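Local coordinates for protein galactose-binding lectin (Arachis hypogaea, PDB 6VAW) that binds D-galactose and galactose-bearing glycans through a calcium- and manganese-dependent site as a homotetrameric legume lectin, at residues W153-T164 against V176-T186. Sequence-based numbering, arbitrary orientation.
Sequences WNSVSGAVVKVT and VAVTNDNGDIT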
loop_
_atom_site.group_PDB
_atom_site.type_symbol
_atom_site.label_atom_id
_atom_site.label_comp_id
_atom_site.label_asym_id
_atom_site.label_seq_id
_atom_site.Cartn_x
_atom_site.Cartn_y
_atom_site.Cartn_z
ATOM N N TRP A 153 -2.602 26.726 -20.031
ATOM C CA TRP A 153 -1.733 25.566 -20.046
ATOM C C TRP A 153 -1.273 25.354 -21.494
ATOM O O TRP A 153 -1.725 26.068 -22.393
ATOM C CB TRP A 153 -2.517 24.370 -19.446
ATOM C CG TRP A 153 -1.840 23.029 -19.476
ATOM C CD1 TRP A 153 -0.735 22.647 -18.773
ATOM C CD2 TRP A 153 -2.284 21.868 -20.192
ATOM N NE1 TRP A 153 -0.447 21.326 -19.027
ATOM C CE2 TRP A 153 -1.377 20.826 -19.904
ATOM C CE3 TRP A 153 -3.370 21.606 -21.045
ATOM C CZ2 TRP A 153 -1.522 19.535 -20.438
ATOM C CZ3 TRP A 153 -3.501 20.333 -21.589
ATOM C CH2 TRP A 153 -2.588 19.315 -21.279
ATOM N N ASN A 154 -0.313 24.472 -21.710
ATOM C CA ASN A 154 0.158 24.187 -23.066
ATOM C C ASN A 154 0.210 22.680 -23.269
ATOM O O ASN A 154 0.918 21.998 -22.526
ATOM C CB ASN A 154 1.529 24.838 -23.320
ATOM C CG ASN A 154 2.099 24.617 -24.709
ATOM O OD1 ASN A 154 1.375 24.517 -25.712
ATOM N ND2 ASN A 154 3.423 24.562 -24.798
ATOM N N SER A 155 -0.555 22.156 -24.258
ATOM C CA SER A 155 -0.529 20.720 -24.535
ATOM C C SER A 155 0.568 20.442 -25.569
ATOM O O SER A 155 0.462 20.856 -26.724
ATOM C CB SER A 155 -1.891 20.211 -25.001
ATOM O OG SER A 155 -1.905 18.801 -25.193
ATOM N N VAL A 156 1.646 19.790 -25.121
ATOM C CA VAL A 156 2.810 19.453 -25.947
ATOM C C VAL A 156 2.603 18.048 -26.550
ATOM O O VAL A 156 2.420 17.070 -25.826
ATOM C CB VAL A 156 4.141 19.577 -25.145
ATOM C CG1 VAL A 156 5.348 19.165 -25.994
ATOM C CG2 VAL A 156 4.323 20.997 -24.599
ATOM N N SER A 157 2.625 17.965 -27.883
ATOM C CA SER A 157 2.423 16.702 -28.611
ATOM C C SER A 157 3.516 15.684 -28.290
ATOM O O SER A 157 4.703 15.997 -28.389
ATOM C CB SER A 157 2.366 16.956 -30.113
ATOM O OG SER A 157 2.081 15.759 -30.819
ATOM N N GLY A 158 3.096 14.487 -27.868
ATOM C CA GLY A 158 3.991 13.402 -27.484
ATOM C C GLY A 158 4.556 13.474 -26.071
ATOM O O GLY A 158 5.340 12.605 -25.683
ATOM N N ALA A 159 4.200 14.518 -25.298
ATOM C CA ALA A 159 4.722 14.691 -23.955
ATOM C C ALA A 159 3.888 13.948 -22.913
ATOM O O ALA A 159 2.657 13.998 -22.955
ATOM C CB ALA A 159 4.787 16.170 -23.598
ATOM N N VAL A 160 4.561 13.258 -21.976
ATOM C CA VAL A 160 3.891 12.576 -20.883
ATOM C C VAL A 160 3.610 13.636 -19.810
ATOM O O VAL A 160 4.530 14.334 -19.377
ATOM C CB VAL A 160 4.679 11.360 -20.339
ATOM C CG1 VAL A 160 3.977 10.747 -19.133
ATOM C CG2 VAL A 160 4.873 10.312 -21.420
ATOM N N VAL A 161 2.335 13.788 -19.438
ATOM C CA VAL A 161 1.882 14.762 -18.440
ATOM C C VAL A 161 1.490 14.003 -17.151
ATOM O O VAL A 161 0.802 12.983 -17.225
ATOM C CB VAL A 161 0.715 15.632 -18.993
ATOM C CG1 VAL A 161 0.241 16.636 -17.945
ATOM C CG2 VAL A 161 1.108 16.351 -20.284
ATOM N N LYS A 162 1.957 14.490 -15.989
ATOM C CA LYS A 162 1.650 13.941 -14.666
ATOM C C LYS A 162 0.678 14.879 -13.953
ATOM O O LYS A 162 0.838 16.104 -14.001
ATOM C CB LYS A 162 2.927 13.731 -13.819
ATOM C CG LYS A 162 3.873 12.706 -14.411
ATOM C CD LYS A 162 5.041 12.370 -13.520
ATOM C CE LYS A 162 5.860 11.287 -14.170
ATOM N NZ LYS A 162 6.601 11.747 -15.386
ATOM N N VAL A 163 -0.349 14.309 -13.333
ATOM C CA VAL A 163 -1.369 15.085 -12.619
ATOM C C VAL A 163 -1.559 14.491 -11.222
ATOM O O VAL A 163 -1.603 13.274 -11.059
ATOM C CB VAL A 163 -2.723 15.167 -13.389
ATOM C CG1 VAL A 163 -3.715 16.099 -12.668
ATOM C CG2 VAL A 163 -2.523 15.616 -14.848
ATOM N N THR A 164 -1.712 15.358 -10.235
ATOM C CA THR A 164 -2.014 14.992 -8.872
ATOM C C THR A 164 -3.220 15.824 -8.485
ATOM O O THR A 164 -3.261 17.019 -8.751
ATOM C CB THR A 164 -0.792 15.189 -7.957
ATOM O OG1 THR A 164 0.158 14.173 -8.242
ATOM C CG2 THR A 164 -1.147 15.079 -6.481
ATOM N N VAL A 176 -5.530 20.792 -7.941
ATOM C CA VAL A 176 -4.928 20.093 -9.092
ATOM C C VAL A 176 -3.524 20.642 -9.368
ATOM O O VAL A 176 -3.355 21.861 -9.478
ATOM C CB VAL A 176 -5.827 20.243 -10.357
ATOM C CG1 VAL A 176 -5.255 19.477 -11.553
ATOM C CG2 VAL A 176 -7.267 19.832 -10.086
ATOM N N ALA A 177 -2.548 19.742 -9.517
ATOM C CA ALA A 177 -1.175 20.101 -9.893
ATOM C C ALA A 177 -0.823 19.285 -11.129
ATOM O O ALA A 177 -0.905 18.057 -11.093
ATOM C CB ALA A 177 -0.182 19.858 -8.754
ATOM N N VAL A 178 -0.450 19.980 -12.202
ATOM C CA VAL A 178 -0.102 19.407 -13.503
ATOM C C VAL A 178 1.373 19.644 -13.793
ATOM O O VAL A 178 1.802 20.798 -13.856
ATOM C CB VAL A 178 -1.003 20.021 -14.605
ATOM C CG1 VAL A 178 -0.799 19.324 -15.935
ATOM C CG2 VAL A 178 -2.469 20.010 -14.190
ATOM N N THR A 179 2.147 18.561 -13.947
ATOM C CA THR A 179 3.589 18.618 -14.197
ATOM C C THR A 179 3.857 18.361 -15.667
ATOM O O THR A 179 3.605 17.260 -16.149
ATOM C CB THR A 179 4.364 17.623 -13.292
ATOM O OG1 THR A 179 4.030 17.849 -11.925
ATOM C CG2 THR A 179 5.866 17.747 -13.440
ATOM N N ASN A 180 4.420 19.360 -16.358
ATOM C CA ASN A 180 4.753 19.257 -17.784
ATOM C C ASN A 180 6.167 18.682 -18.008
ATOM O O ASN A 180 6.929 18.468 -17.056
ATOM C CB ASN A 180 4.618 20.620 -18.467
ATOM C CG ASN A 180 3.244 21.209 -18.326
ATOM O OD1 ASN A 180 2.319 20.854 -19.067
ATOM N ND2 ASN A 180 3.076 22.082 -17.326
ATOM N N ASP A 181 6.481 18.439 -19.298
ATOM C CA ASP A 181 7.717 17.895 -19.861
ATOM C C ASP A 181 8.901 18.819 -19.583
ATOM O O ASP A 181 9.974 18.328 -19.238
ATOM C CB ASP A 181 7.518 17.719 -21.399
ATOM C CG ASP A 181 8.556 16.892 -22.119
ATOM O OD1 ASP A 181 8.832 15.757 -21.664
ATOM O OD2 ASP A 181 9.023 17.335 -23.188
ATOM N N ASN A 182 8.702 20.153 -19.725
ATOM C CA ASN A 182 9.735 21.171 -19.525
ATOM C C ASN A 182 10.023 21.409 -18.019
ATOM O O ASN A 182 10.816 22.299 -17.679
ATOM C CB ASN A 182 9.342 22.471 -20.254
ATOM C CG ASN A 182 8.422 23.432 -19.526
ATOM O OD1 ASN A 182 8.627 24.646 -19.581
ATOM N ND2 ASN A 182 7.382 22.938 -18.852
ATOM N N GLY A 183 9.384 20.610 -17.154
ATOM C CA GLY A 183 9.554 20.655 -15.706
ATOM C C GLY A 183 8.646 21.587 -14.923
ATOM O O GLY A 183 8.513 21.420 -13.707
ATOM N N ASP A 184 8.025 22.576 -15.591
ATOM C CA ASP A 184 7.143 23.562 -14.953
ATOM C C ASP A 184 5.846 22.951 -14.439
ATOM O O ASP A 184 5.350 21.986 -15.018
ATOM C CB ASP A 184 6.804 24.698 -15.928
ATOM C CG ASP A 184 7.964 25.592 -16.354
ATOM O OD1 ASP A 184 9.133 25.239 -16.062
ATOM O OD2 ASP A 184 7.705 26.633 -17.001
ATOM N N ILE A 185 5.310 23.505 -13.339
ATOM C CA ILE A 185 4.042 23.071 -12.770
ATOM C C ILE A 185 2.976 24.118 -13.055
ATOM O O ILE A 185 3.261 25.315 -13.093
ATOM C CB ILE A 185 4.065 22.678 -11.253
ATOM C CG1 ILE A 185 4.785 23.700 -10.375
ATOM C CG2 ILE A 185 4.593 21.274 -11.032
ATOM C CD1 ILE A 185 3.867 24.390 -9.552
ATOM N N THR A 186 1.747 23.644 -13.272
ATOM C CA THR A 186 0.510 24.416 -13.447
ATOM C C THR A 186 -0.451 23.963 -12.330
ATOM O O THR A 186 -0.594 22.764 -12.119
ATOM C CB THR A 186 -0.079 24.203 -14.851
ATOM O OG1 THR A 186 0.924 24.461 -15.834
ATOM C CG2 THR A 186 -1.311 25.064 -15.113
HETATM O O HOH W 1 5.307 15.297 -16.842
HETATM O O HOH W 2 7.340 13.483 -22.040
HETATM O O HOH W 3 1.774 16.614 -11.025
#
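K162 and T164 pair with T179 and A177 as antiparallel hydrogen-bonded pairs, the axes of strands 159-164 and 176-179 lying 4.7 Å apart at 159°. Between them V163 faces V178 as a non-hydrogen-bonded pair. K162 uses both its N-H and C=O toward T179: T179 N donates to K162 O at 2.8 Å, and K162 N to T179 O at 3.2 Å. On the N-terminal side of K162 the strands part, and one water bridges V160 O to T179 O; another links V160 N to D181 OD1. The hairpin belongs to the flat back sheet of the legume lectin jelly-roll sandwich. V163, V176 and V178 point inward, touching F122 and V120 of strand 117-123 in the facing sheet. CG1 of V161, anti to its backbone N (chi1 180°), meets V178 CG1 at 3.5 Å, while V163 CG1 reaches V176 CG1 at 3.9 Å. The indole of W153, near the manganese ligand H137, meets the same V178 methyl obliquely, NE1 3.7 Å from V178 CG1. W153 NE1 also donates to N180 OD1 at 2.8 Å, on a lone pair in the carbonyl plane; the bond is bent (131° at the hydrogen), the oxygen tilted from the indole plane. N180 ND2 turns back to D184 O, which also accepts N180 N, so both ends of the amide are engaged, restraining its rotation at the start of the type I turn N180-G183. At the indole edge T186 OG1 lies 3.8 Å from W153 CD1. On the other sheet face, T164 and T179 pack against a neighbouring subunit.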